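Local coordinates for Non-structural polyprotein (PDB 4GUA) that is part of the Sindbis virus non-structural polyprotein, joining the nsP2 cysteine protease that processes it to the macro and zinc-binding domains of nsP3, at residues Lys444-Leu450 with Ala479-Tyr484; Leu427-His432 with Cys469-Ala473; Asn352-Cys356 with Ala378-Trp383. One frame throughout, in Å; residues are numbered along the deposited sequence.

Interaction 1. Residues Lys444-Leu450 with Ala479-Tyr484; sequences KSVAIPL and ADVTIY
Val446 and Ile448 pair with Val481 and Ile483 across two neighbouring parallel strands whose axes approach to 4.8 Å at 18°. The backbone is stitched by five N-H to O=C bonds that alternate in direction: Asp480 N gives to Lys444 O, Val446 N to Asp480 O, Thr482 N to Val446 O, Ile448 N to Thr482 O and Tyr484 N to Ile448 O. The middle one, Thr482 N to Val446 O at 3.0 Å, is the straightest (175°).

Val446 and Val481 lie side by side on one face, CG1 of Val446 being 3.9 Å from CG2 of Val481. Ile448 carries CG1 anti to its backbone N (chi1 175°), which leaves the CG2 branch to meet Val481 CG1 at 3.7 Å. Further along, Leu450 CD2 reaches Ile483 CG2 at 4.0 Å.

These are two neighbouring inner strands of the macro-domain sheet, and helix 463-474 connects them in a beta-alpha-beta crossover. Helices 463-474 and 420-440 cover the valine and isoleucine face, with Leu470 and Tyr431 both touching Ile448. On the other face, the CB of Ala447 sits 3.6 Å from CE1 of the Tyr484 ring. There Glu358 takes hydrogen bonds from Thr482 OG1 and Tyr484 OH through its two oxygens, while strand 360-364 pairs with Ser445 and Ala447 along the far side of 445-448.

Interaction 2. Residues Leu427-His432 with Cys469-Ala473; sequences LQNAYH and CLTTA
Gln428 and Cys469, and one turn later His432 and Ala473, mark where two helices run closest: their CA atoms are 5.0 Å and 4.8 Å apart, and the segment axes approach to 8.4 Å at 41°, both running in the same general direction. Tyr431 lays its ring along the facing helix, and Leu470 CB stands over one face, 3.8 Å from the ring centroid and 25° off the normal, a CH-pi contact. Cys469 CB meets the same ring obliquely at CD2.

Both helices pack on the face of the macro-domain sheet that carries the valines and isoleucines. At its far end the Tyr431 hydroxyl is hydrogen-bonded with Ser466 OG and Leu451 N.

Gln428 starts out with CG anti to the backbone N and then bends at chi2 (61°), which turns its amide onto the other helix: NE2 donates to Cys469 O at 2.9 Å. That carbonyl also takes the helical bond from Ala473 N, and its two donors arrive from opposite faces of its plane. Ala473 CB fits against Tyr431 CB at 3.6 Å and against His432 ND1 at 3.6 Å. The His432 ring is held at NE2 by Leu653 O, in the nsP3 zinc-binding region.

Interaction 3. Residues Asn352-Cys356 with Ala378-Trp383; sequences NIADC and AIYKRW
Ala354 has the largest surface covered in this contact, and Arg382 and Ala378 follow. Ala354 lies in a short 3-10 turn of the loop between strands 346-349 and 360-364, and Ala378 and Arg382 lie one turn apart on helix 375-382. The two alanines meet methyl to methyl, Ala354 CB to Ala378 CB at 3.8 Å.

Arg382 extends through its first two torsions and then bends at chi3 (-75°), which swings the guanidinium over the turn. The carbonyl oxygen of Ala354 sits 3.0 Å from the guanidinium plane of Arg382, toward its rim; because the oxygen lies over the face, the N-H of NE cannot point at it, and the close approach is not a hydrogen bond. The charge partner is Asp355: its OD1 forms a salt bridge with NH2 of Arg382 at 2.6 Å. Carboxylate and guanidinium planes stand 89° apart, which fits a single-oxygen contact and not a paired, coplanar one.

Trp383 lies against the arginine chain, CD of Arg382 over one ring face. Its CH2 comes obliquely to Ala354 O at 3.2 Å and also nears Cys356 SG. Asn352 OD1 accepts from Ala354 N at 3.1 Å, an Asx turn; the same oxygen lies against Ala378 CB. Ile353 CG2 reaches Ile379 CG1 at 4.2 Å beside Val361 of the sheet.

The helix end is therefore joined to this macro-domain loop by apolar contacts of alanine, isoleucine and tryptophan, by the Ala354 carbonyl over the guanidinium and by one ion pair. Single-oxygen and solvent-exposed, that pair probably adds less than the buried apolar part.

All three contacts belong to the macro-domain region and differ mainly in depth. Interaction 1 is sheet interior, ruled by backbone bonding, and interaction 2 is the helix layer laid on one face of it; they touch where Ile448 CD1 meets Tyr431 CE1 at 3.5 Å, and the helix that contributes 469-473 to interaction 2 is the crossover between the two strands of interaction 1. Interaction 3 sits at the other face, where Tyr484 meets Ile353 and Cys356, and its outer part is exposed. Interactions 2 and 3 do not touch, their nearest atoms being about 10 Å apart. Correspondingly, buried amide and aromatic contacts in interaction 2 give way to a surface ion pair in interaction 3.

Interaction 1. Residues Lys444-Leu450 with Ala479-Tyr484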
ATOM      1  N   LYS A 444       2.770  18.887  11.469  1.00 64.77           N
ATOM      2  CA  LYS A 444       2.827  19.695  10.255  1.00 67.94           C
ATOM      3  C   LYS A 444       4.257  20.080   9.838  1.00 64.39           C
ATOM      4  O   LYS A 444       4.558  20.216   8.650  1.00 62.38           O
ATOM      5  CB  LYS A 444       1.975  20.953  10.433  1.00 71.99           C
ATOM      6  CG  LYS A 444       0.508  20.689  10.750  1.00 73.08           C
ATOM      7  CD  LYS A 444      -0.280  20.398   9.485  1.00 79.97           C
ATOM      8  CE  LYS A 444      -1.780  20.579   9.696  1.00 83.32           C
ATOM      9  NZ  LYS A 444      -2.588  20.025   8.565  1.00 85.84           N
ATOM     10  N   SER A 445       5.131  20.276  10.818  1.00 58.34           N
ATOM     11  CA  SER A 445       6.516  20.626  10.539  1.00 57.40           C
ATOM     12  C   SER A 445       7.425  19.928  11.535  1.00 62.73           C
ATOM     13  O   SER A 445       7.066  19.756  12.706  1.00 62.94           O
ATOM     14  CB  SER A 445       6.727  22.136  10.653  1.00 55.08           C
ATOM     15  OG  SER A 445       6.236  22.626  11.893  1.00 52.41           O
ATOM     16  N   VAL A 446       8.616  19.550  11.092  1.00 59.09           N
ATOM     17  CA  VAL A 446       9.528  18.869  11.988  1.00 61.34           C
ATOM     18  C   VAL A 446      10.958  19.343  11.770  1.00 65.71           C
ATOM     19  O   VAL A 446      11.415  19.456  10.635  1.00 70.40           O
ATOM     20  CB  VAL A 446       9.420  17.335  11.820  1.00 55.86           C
ATOM     21  CG1 VAL A 446       9.562  16.950  10.366  1.00 55.85           C
ATOM     22  CG2 VAL A 446      10.462  16.629  12.668  1.00 60.26           C
ATOM     23  N   ALA A 447      11.644  19.663  12.864  1.00 66.01           N
ATOM     24  CA  ALA A 447      13.066  19.976  12.814  1.00 68.65           C
ATOM     25  C   ALA A 447      13.817  18.710  13.135  1.00 70.54           C
ATOM     26  O   ALA A 447      13.529  18.059  14.137  1.00 69.70           O
ATOM     27  CB  ALA A 447      13.416  21.054  13.819  1.00 70.61           C
ATOM     28  N   ILE A 448      14.786  18.366  12.296  1.00 75.23           N
ATOM     29  CA  ILE A 448      15.506  17.114  12.463  1.00 73.02           C
ATOM     30  C   ILE A 448      16.980  17.262  12.086  1.00 73.29           C
ATOM     31  O   ILE A 448      17.317  17.959  11.130  1.00 72.71           O
ATOM     32  CB  ILE A 448      14.830  16.030  11.609  1.00 73.85           C
ATOM     33  CG1 ILE A 448      15.606  14.723  11.656  1.00 78.40           C
ATOM     34  CG2 ILE A 448      14.687  16.505  10.172  1.00 77.56           C
ATOM     35  CD1 ILE A 448      14.865  13.590  10.996  1.00 81.52           C
ATOM     36  N   PRO A 449      17.871  16.616  12.849  1.00 79.52           N
ATOM     37  CA  PRO A 449      19.297  16.589  12.527  1.00 84.60           C
ATOM     38  C   PRO A 449      19.631  15.360  11.698  1.00 83.99           C
ATOM     39  O   PRO A 449      18.747  14.536  11.483  1.00 88.92           O
ATOM     40  CB  PRO A 449      19.939  16.479  13.906  1.00 85.45           C
ATOM     41  CG  PRO A 449      18.991  15.616  14.653  1.00 83.98           C
ATOM     42  CD  PRO A 449      17.608  15.979  14.151  1.00 83.27           C
ATOM     43  N   LEU A 450      20.878  15.208  11.270  1.00 75.50           N
ATOM     44  CA  LEU A 450      21.246  14.009  10.538  1.00 72.81           C
ATOM     45  C   LEU A 450      21.756  12.988  11.536  1.00 75.42           C
ATOM     46  O   LEU A 450      22.834  13.145  12.103  1.00 79.88           O
ATOM     47  CB  LEU A 450      22.313  14.301   9.484  1.00 72.89           C
ATOM     48  CG  LEU A 450      21.921  15.242   8.344  1.00 72.99           C
ATOM     49  CD1 LEU A 450      23.034  15.312   7.308  1.00 76.79           C
ATOM     50  CD2 LEU A 450      20.626  14.802   7.695  1.00 73.77           C
ATOM     51  N   ALA A 479       4.625  16.279   6.171  1.00 65.53           N
ATOM     52  CA  ALA A 479       5.236  17.350   6.950  1.00 62.06           C
ATOM     53  C   ALA A 479       6.260  18.159   6.160  1.00 67.53           C
ATOM     54  O   ALA A 479       6.960  17.624   5.307  1.00 75.46           O
ATOM     55  CB  ALA A 479       5.892  16.762   8.191  1.00 58.96           C
ATOM     56  N   ASP A 480       6.326  19.458   6.443  1.00 72.46           N
ATOM     57  CA  ASP A 480       7.431  20.296   5.992  1.00 70.15           C
ATOM     58  C   ASP A 480       8.627  19.981   6.873  1.00 72.33           C
ATOM     59  O   ASP A 480       8.514  19.995   8.096  1.00 75.04           O
ATOM     60  CB  ASP A 480       7.073  21.780   6.112  1.00 69.95           C
ATOM     61  CG  ASP A 480       6.141  22.252   5.008  1.00 76.41           C
ATOM     62  OD1 ASP A 480       6.255  21.761   3.864  1.00 83.68           O
ATOM     63  OD2 ASP A 480       5.284  23.115   5.288  1.00 77.58           O
ATOM     64  N   VAL A 481       9.775  19.723   6.262  1.00 74.45           N
ATOM     65  CA  VAL A 481      10.952  19.309   7.017  1.00 74.54           C
ATOM     66  C   VAL A 481      12.054  20.356   6.983  1.00 75.43           C
ATOM     67  O   VAL A 481      12.413  20.865   5.927  1.00 80.03           O
ATOM     68  CB  VAL A 481      11.515  17.972   6.492  1.00 73.31           C
ATOM     69  CG1 VAL A 481      12.781  17.594   7.242  1.00 70.11           C
ATOM     70  CG2 VAL A 481      10.476  16.875   6.624  1.00 74.62           C
ATOM     71  N   THR A 482      12.559  20.697   8.160  1.00 75.27           N
ATOM     72  CA  THR A 482      13.703  21.587   8.274  1.00 76.87           C
ATOM     73  C   THR A 482      14.883  20.844   8.905  1.00 76.09           C
ATOM     74  O   THR A 482      14.844  20.467  10.076  1.00 69.97           O
ATOM     75  CB  THR A 482      13.364  22.822   9.118  1.00 79.58           C
ATOM     76  OG1 THR A 482      12.302  23.550   8.487  1.00 79.42           O
ATOM     77  CG2 THR A 482      14.580  23.722   9.257  1.00 82.39           C
ATOM     78  N   ILE A 483      15.914  20.617   8.098  1.00 75.01           N
ATOM     79  CA  ILE A 483      17.140  19.973   8.542  1.00 74.01           C
ATOM     80  C   ILE A 483      18.092  21.006   9.142  1.00 79.32           C
ATOM     81  O   ILE A 483      18.485  21.971   8.479  1.00 82.70           O
ATOM     82  CB  ILE A 483      17.829  19.262   7.361  1.00 72.20           C
ATOM     83  CG1 ILE A 483      16.853  18.287   6.699  1.00 71.86           C
ATOM     84  CG2 ILE A 483      19.080  18.541   7.821  1.00 71.47           C
ATOM     85  CD1 ILE A 483      17.374  17.652   5.435  1.00 73.45           C
ATOM     86  N   TYR A 484      18.453  20.795  10.403  1.00 83.67           N
ATOM     87  CA  TYR A 484      19.323  21.711  11.132  1.00 86.37           C
ATOM     88  C   TYR A 484      20.707  21.118  11.144  1.00 90.77           C
ATOM     89  O   TYR A 484      20.860  19.937  11.439  1.00 87.29           O
ATOM     90  CB  TYR A 484      18.822  21.898  12.565  1.00 86.05           C
ATOM     91  CG  TYR A 484      17.724  22.924  12.695  1.00 85.21           C
ATOM     92  CD1 TYR A 484      16.444  22.667  12.220  1.00 86.38           C
ATOM     93  CD2 TYR A 484      17.964  24.147  13.299  1.00 88.06           C
ATOM     94  CE1 TYR A 484      15.435  23.607  12.332  1.00 89.81           C
ATOM     95  CE2 TYR A 484      16.963  25.093  13.422  1.00 93.25           C
ATOM     96  CZ  TYR A 484      15.697  24.819  12.937  1.00 94.98           C
ATOM     97  OH  TYR A 484      14.698  25.763  13.055  1.00 95.62           O
TER

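Interaction 2. Residues Leu427-His432 with Cys469-Ala473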
ATOM      1  N   LEU A 427      19.589   2.708  11.020  1.00 68.62           N
ATOM      2  CA  LEU A 427      19.536   4.140  10.775  1.00 68.37           C
ATOM      3  C   LEU A 427      18.255   4.480  10.021  1.00 70.14           C
ATOM      4  O   LEU A 427      17.497   5.389  10.382  1.00 67.82           O
ATOM      5  CB  LEU A 427      20.759   4.544   9.954  1.00 67.96           C
ATOM      6  CG  LEU A 427      20.814   5.990   9.474  1.00 72.03           C
ATOM      7  CD1 LEU A 427      20.897   6.963  10.653  1.00 76.20           C
ATOM      8  CD2 LEU A 427      21.985   6.162   8.524  1.00 63.00           C
ATOM      9  N   GLN A 428      18.021   3.716   8.966  1.00 74.47           N
ATOM     10  CA  GLN A 428      16.844   3.874   8.147  1.00 77.04           C
ATOM     11  C   GLN A 428      15.600   3.707   9.010  1.00 76.81           C
ATOM     12  O   GLN A 428      14.629   4.444   8.859  1.00 76.02           O
ATOM     13  CB  GLN A 428      16.854   2.831   7.033  1.00 78.28           C
ATOM     14  CG  GLN A 428      15.755   3.010   6.024  1.00 78.93           C
ATOM     15  CD  GLN A 428      15.852   4.339   5.315  1.00 78.83           C
ATOM     16  OE1 GLN A 428      16.597   4.487   4.344  1.00 80.29           O
ATOM     17  NE2 GLN A 428      15.107   5.324   5.803  1.00 77.49           N
ATOM     18  N   ASN A 429      15.647   2.748   9.930  1.00 71.51           N
ATOM     19  CA  ASN A 429      14.500   2.435  10.774  1.00 71.60           C
ATOM     20  C   ASN A 429      14.196   3.533  11.785  1.00 68.46           C
ATOM     21  O   ASN A 429      13.035   3.783  12.111  1.00 65.98           O
ATOM     22  CB  ASN A 429      14.728   1.113  11.513  1.00 70.29           C
ATOM     23  CG  ASN A 429      14.396  -0.097  10.664  1.00 65.77           C
ATOM     24  OD1 ASN A 429      13.849   0.024   9.570  1.00 69.65           O
ATOM     25  ND2 ASN A 429      14.715  -1.274  11.173  1.00 65.07           N
ATOM     26  N   ALA A 430      15.243   4.182  12.278  1.00 69.29           N
ATOM     27  CA  ALA A 430      15.082   5.303  13.190  1.00 71.25           C
ATOM     28  C   ALA A 430      14.325   6.394  12.465  1.00 71.53           C
ATOM     29  O   ALA A 430      13.348   6.940  12.994  1.00 69.05           O
ATOM     30  CB  ALA A 430      16.431   5.817  13.658  1.00 71.40           C
ATOM     31  N   TYR A 431      14.777   6.706  11.250  1.00 69.23           N
ATOM     32  CA  TYR A 431      14.095   7.702  10.421  1.00 66.03           C
ATOM     33  C   TYR A 431      12.643   7.314  10.105  1.00 63.61           C
ATOM     34  O   TYR A 431      11.756   8.168  10.099  1.00 61.66           O
ATOM     35  CB  TYR A 431      14.853   7.941   9.118  1.00 68.02           C
ATOM     36  CG  TYR A 431      16.038   8.883   9.231  1.00 71.55           C
ATOM     37  CD1 TYR A 431      15.862  10.221   9.575  1.00 70.06           C
ATOM     38  CD2 TYR A 431      17.330   8.442   8.954  1.00 73.40           C
ATOM     39  CE1 TYR A 431      16.943  11.086   9.661  1.00 73.92           C
ATOM     40  CE2 TYR A 431      18.413   9.298   9.036  1.00 74.50           C
ATOM     41  CZ  TYR A 431      18.216  10.619   9.389  1.00 75.89           C
ATOM     42  OH  TYR A 431      19.294  11.477   9.469  1.00 72.53           O
ATOM     43  N   HIS A 432      12.397   6.035   9.838  1.00 62.45           N
ATOM     44  CA  HIS A 432      11.041   5.577   9.535  1.00 57.26           C
ATOM     45  C   HIS A 432      10.140   5.741  10.746  1.00 59.59           C
ATOM     46  O   HIS A 432       8.945   6.001  10.604  1.00 57.46           O
ATOM     47  CB  HIS A 432      11.038   4.115   9.087  1.00 58.99           C
ATOM     48  CG  HIS A 432      11.336   3.930   7.631  1.00 61.21           C
ATOM     49  ND1 HIS A 432      10.696   4.646   6.643  1.00 57.96           N
ATOM     50  CD2 HIS A 432      12.211   3.114   6.996  1.00 60.46           C
ATOM     51  CE1 HIS A 432      11.163   4.279   5.463  1.00 56.53           C
ATOM     52  NE2 HIS A 432      12.081   3.349   5.650  1.00 57.55           N
ATOM     53  N   CYS A 469      18.571   8.284   3.974  1.00 70.10           N
ATOM     54  CA  CYS A 469      17.622   7.609   4.845  1.00 70.99           C
ATOM     55  C   CYS A 469      16.557   8.584   5.339  1.00 73.47           C
ATOM     56  O   CYS A 469      15.380   8.237   5.452  1.00 76.55           O
ATOM     57  CB  CYS A 469      18.341   6.986   6.039  1.00 74.06           C
ATOM     58  SG  CYS A 469      19.460   5.640   5.615  1.00 81.61           S
ATOM     59  N   LEU A 470      16.978   9.808   5.631  1.00 71.47           N
ATOM     60  CA  LEU A 470      16.062  10.834   6.108  1.00 71.12           C
ATOM     61  C   LEU A 470      14.931  11.073   5.106  1.00 72.39           C
ATOM     62  O   LEU A 470      13.753  11.016   5.468  1.00 71.42           O
ATOM     63  CB  LEU A 470      16.828  12.133   6.368  1.00 72.88           C
ATOM     64  CG  LEU A 470      16.055  13.270   7.040  1.00 70.12           C
ATOM     65  CD1 LEU A 470      17.018  14.208   7.741  1.00 68.57           C
ATOM     66  CD2 LEU A 470      15.212  14.037   6.032  1.00 70.39           C
ATOM     67  N   THR A 471      15.286  11.351   3.852  1.00 71.96           N
ATOM     68  CA  THR A 471      14.277  11.645   2.833  1.00 69.57           C
ATOM     69  C   THR A 471      13.478  10.403   2.457  1.00 64.84           C
ATOM     70  O   THR A 471      12.279  10.492   2.195  1.00 63.82           O
ATOM     71  CB  THR A 471      14.886  12.266   1.546  1.00 68.77           C
ATOM     72  OG1 THR A 471      15.844  11.373   0.974  1.00 70.85           O
ATOM     73  CG2 THR A 471      15.555  13.594   1.851  1.00 71.44           C
ATOM     74  N   THR A 472      14.137   9.247   2.440  1.00 63.15           N
ATOM     75  CA  THR A 472      13.456   8.000   2.108  1.00 64.06           C
ATOM     76  C   THR A 472      12.284   7.832   3.057  1.00 63.14           C
ATOM     77  O   THR A 472      11.173   7.493   2.645  1.00 63.55           O
ATOM     78  CB  THR A 472      14.373   6.772   2.252  1.00 64.14           C
ATOM     79  OG1 THR A 472      15.422   6.818   1.277  1.00 69.94           O
ATOM     80  CG2 THR A 472      13.575   5.493   2.062  1.00 57.07           C
ATOM     81  N   ALA A 473      12.546   8.082   4.333  1.00 61.19           N
ATOM     82  CA  ALA A 473      11.527   7.973   5.364  1.00 63.02           C
ATOM     83  C   ALA A 473      10.509   9.117   5.306  1.00 64.74           C
ATOM     84  O   ALA A 473       9.305   8.885   5.411  1.00 62.76           O
ATOM     85  CB  ALA A 473      12.183   7.925   6.740  1.00 59.65           C
TER

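Interaction 3. Residues Asn352-Cys356 with Ala378-Trp383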
ATOM      1  N   ASN A 352      20.786  27.163  15.792  1.00 98.51           N
ATOM      2  CA  ASN A 352      20.664  26.240  16.911  1.00100.52           C
ATOM      3  C   ASN A 352      19.269  25.629  16.922  1.00 97.10           C
ATOM      4  O   ASN A 352      18.267  26.346  16.978  1.00 97.43           O
ATOM      5  CB  ASN A 352      20.925  26.968  18.230  1.00107.29           C
ATOM      6  CG  ASN A 352      20.784  26.060  19.437  1.00111.95           C
ATOM      7  OD1 ASN A 352      20.620  24.847  19.300  1.00115.10           O
ATOM      8  ND2 ASN A 352      20.835  26.647  20.629  1.00110.54           N
ATOM      9  N   ILE A 353      19.201  24.305  16.874  1.00 92.78           N
ATOM     10  CA  ILE A 353      17.923  23.621  16.733  1.00 90.72           C
ATOM     11  C   ILE A 353      17.004  23.871  17.928  1.00 92.82           C
ATOM     12  O   ILE A 353      15.781  23.786  17.804  1.00 94.14           O
ATOM     13  CB  ILE A 353      18.117  22.099  16.533  1.00 85.54           C
ATOM     14  CG1 ILE A 353      16.879  21.483  15.881  1.00 86.22           C
ATOM     15  CG2 ILE A 353      18.441  21.413  17.857  1.00 82.00           C
ATOM     16  CD1 ILE A 353      17.030  20.010  15.550  1.00 87.04           C
ATOM     17  N   ALA A 354      17.585  24.197  19.078  1.00 93.75           N
ATOM     18  CA  ALA A 354      16.788  24.463  20.273  1.00 91.37           C
ATOM     19  C   ALA A 354      15.818  25.614  20.037  1.00 83.80           C
ATOM     20  O   ALA A 354      14.776  25.710  20.692  1.00 86.84           O
ATOM     21  CB  ALA A 354      17.690  24.773  21.454  1.00 93.77           C
ATOM     22  N   ASP A 355      16.156  26.481  19.091  1.00 70.14           N
ATOM     23  CA  ASP A 355      15.344  27.659  18.813  1.00 61.59           C
ATOM     24  C   ASP A 355      14.319  27.426  17.696  1.00 64.67           C
ATOM     25  O   ASP A 355      13.642  28.361  17.262  1.00 74.93           O
ATOM     26  CB  ASP A 355      16.247  28.858  18.488  1.00 85.57           C
ATOM     27  CG  ASP A 355      16.946  29.422  19.726  1.00 94.40           C
ATOM     28  OD1 ASP A 355      16.285  29.541  20.782  1.00 94.42           O
ATOM     29  OD2 ASP A 355      18.151  29.752  19.640  1.00 95.95           O
ATOM     30  N   CYS A 356      14.203  26.187  17.233  1.00103.46           N
ATOM     31  CA  CYS A 356      13.338  25.882  16.096  1.00 94.18           C
ATOM     32  C   CYS A 356      11.884  26.325  16.304  1.00 88.41           C
ATOM     33  O   CYS A 356      11.359  26.297  17.421  1.00 80.72           O
ATOM     34  CB  CYS A 356      13.391  24.384  15.770  1.00 90.40           C
ATOM     35  SG  CYS A 356      12.713  23.287  17.035  1.00 84.24           S
ATOM     36  N   ALA A 378      21.620  20.817  23.328  1.00 77.68           N
ATOM     37  CA  ALA A 378      20.715  21.955  23.206  1.00 79.25           C
ATOM     38  C   ALA A 378      19.291  21.583  23.594  1.00 81.68           C
ATOM     39  O   ALA A 378      18.601  22.336  24.290  1.00 89.68           O
ATOM     40  CB  ALA A 378      20.745  22.484  21.785  1.00 79.19           C
ATOM     41  N   ILE A 379      18.865  20.407  23.151  1.00 76.56           N
ATOM     42  CA  ILE A 379      17.509  19.943  23.400  1.00 75.40           C
ATOM     43  C   ILE A 379      17.288  19.689  24.893  1.00 75.61           C
ATOM     44  O   ILE A 379      16.221  19.996  25.431  1.00 74.06           O
ATOM     45  CB  ILE A 379      17.215  18.681  22.558  1.00 69.50           C
ATOM     46  CG1 ILE A 379      17.332  19.033  21.074  1.00 68.92           C
ATOM     47  CG2 ILE A 379      15.822  18.141  22.839  1.00 64.48           C
ATOM     48  CD1 ILE A 379      17.138  17.874  20.142  1.00 72.24           C
ATOM     49  N   TYR A 380      18.298  19.151  25.567  1.00 78.24           N
ATOM     50  CA  TYR A 380      18.197  18.903  27.001  1.00 85.70           C
ATOM     51  C   TYR A 380      18.153  20.209  27.792  1.00 93.25           C
ATOM     52  O   TYR A 380      17.396  20.332  28.753  1.00 94.42           O
ATOM     53  CB  TYR A 380      19.369  18.053  27.498  1.00 86.53           C
ATOM     54  CG  TYR A 380      19.656  18.238  28.973  1.00 87.68           C
ATOM     55  CD1 TYR A 380      18.876  17.611  29.936  1.00 86.98           C
ATOM     56  CD2 TYR A 380      20.699  19.049  29.402  1.00 88.10           C
ATOM     57  CE1 TYR A 380      19.134  17.779  31.286  1.00 87.41           C
ATOM     58  CE2 TYR A 380      20.962  19.225  30.750  1.00 90.15           C
ATOM     59  CZ  TYR A 380      20.175  18.588  31.689  1.00 89.92           C
ATOM     60  OH  TYR A 380      20.428  18.759  33.034  1.00 89.81           O
ATOM     61  N   LYS A 381      18.973  21.179  27.400  1.00 87.81           N
ATOM     62  CA  LYS A 381      19.014  22.436  28.128  1.00 87.12           C
ATOM     63  C   LYS A 381      17.699  23.204  28.013  1.00 90.20           C
ATOM     64  O   LYS A 381      17.257  23.808  28.989  1.00 94.09           O
ATOM     65  CB  LYS A 381      20.170  23.310  27.654  1.00 92.25           C
ATOM     66  CG  LYS A 381      21.529  22.747  28.014  1.00102.36           C
ATOM     67  CD  LYS A 381      22.619  23.808  28.123  1.00111.57           C
ATOM     68  CE  LYS A 381      22.732  24.658  26.855  1.00115.33           C
ATOM     69  NZ  LYS A 381      23.479  25.935  27.096  1.00115.54           N
ATOM     70  N   ARG A 382      17.081  23.206  26.834  1.00 97.42           N
ATOM     71  CA  ARG A 382      15.785  23.878  26.684  1.00 93.52           C
ATOM     72  C   ARG A 382      14.556  23.060  27.116  1.00 86.91           C
ATOM     73  O   ARG A 382      13.575  23.625  27.603  1.00 86.94           O
ATOM     74  CB  ARG A 382      15.571  24.377  25.267  1.00 92.60           C
ATOM     75  CG  ARG A 382      14.207  25.018  25.121  1.00 97.69           C
ATOM     76  CD  ARG A 382      14.003  25.574  23.744  1.00109.84           C
ATOM     77  NE  ARG A 382      14.745  26.814  23.532  1.00116.57           N
ATOM     78  CZ  ARG A 382      14.196  27.976  23.185  1.00118.94           C
ATOM     79  NH1 ARG A 382      12.883  28.083  23.008  1.00118.56           N
ATOM     80  NH2 ARG A 382      14.969  29.038  23.010  1.00119.15           N
ATOM     81  N   TRP A 383      14.583  21.747  26.907  1.00 77.97           N
ATOM     82  CA  TRP A 383      13.427  20.918  27.237  1.00 71.58           C
ATOM     83  C   TRP A 383      13.801  19.748  28.142  1.00 70.61           C
ATOM     84  O   TRP A 383      13.605  18.588  27.777  1.00 64.53           O
ATOM     85  CB  TRP A 383      12.774  20.371  25.968  1.00 68.09           C
ATOM     86  CG  TRP A 383      12.263  21.418  25.026  1.00 68.06           C
ATOM     87  CD1 TRP A 383      11.153  22.190  25.181  1.00 63.30           C
ATOM     88  CD2 TRP A 383      12.835  21.779  23.761  1.00 71.92           C
ATOM     89  NE1 TRP A 383      11.002  23.024  24.096  1.00 63.16           N
ATOM     90  CE2 TRP A 383      12.019  22.792  23.210  1.00 63.89           C
ATOM     91  CE3 TRP A 383      13.956  21.350  23.041  1.00 69.47           C
ATOM     92  CZ2 TRP A 383      12.295  23.385  21.978  1.00 61.47           C
ATOM     93  CZ3 TRP A 383      14.227  21.936  21.820  1.00 66.40           C
ATOM     94  CH2 TRP A 383      13.397  22.943  21.299  1.00 65.49           C
TER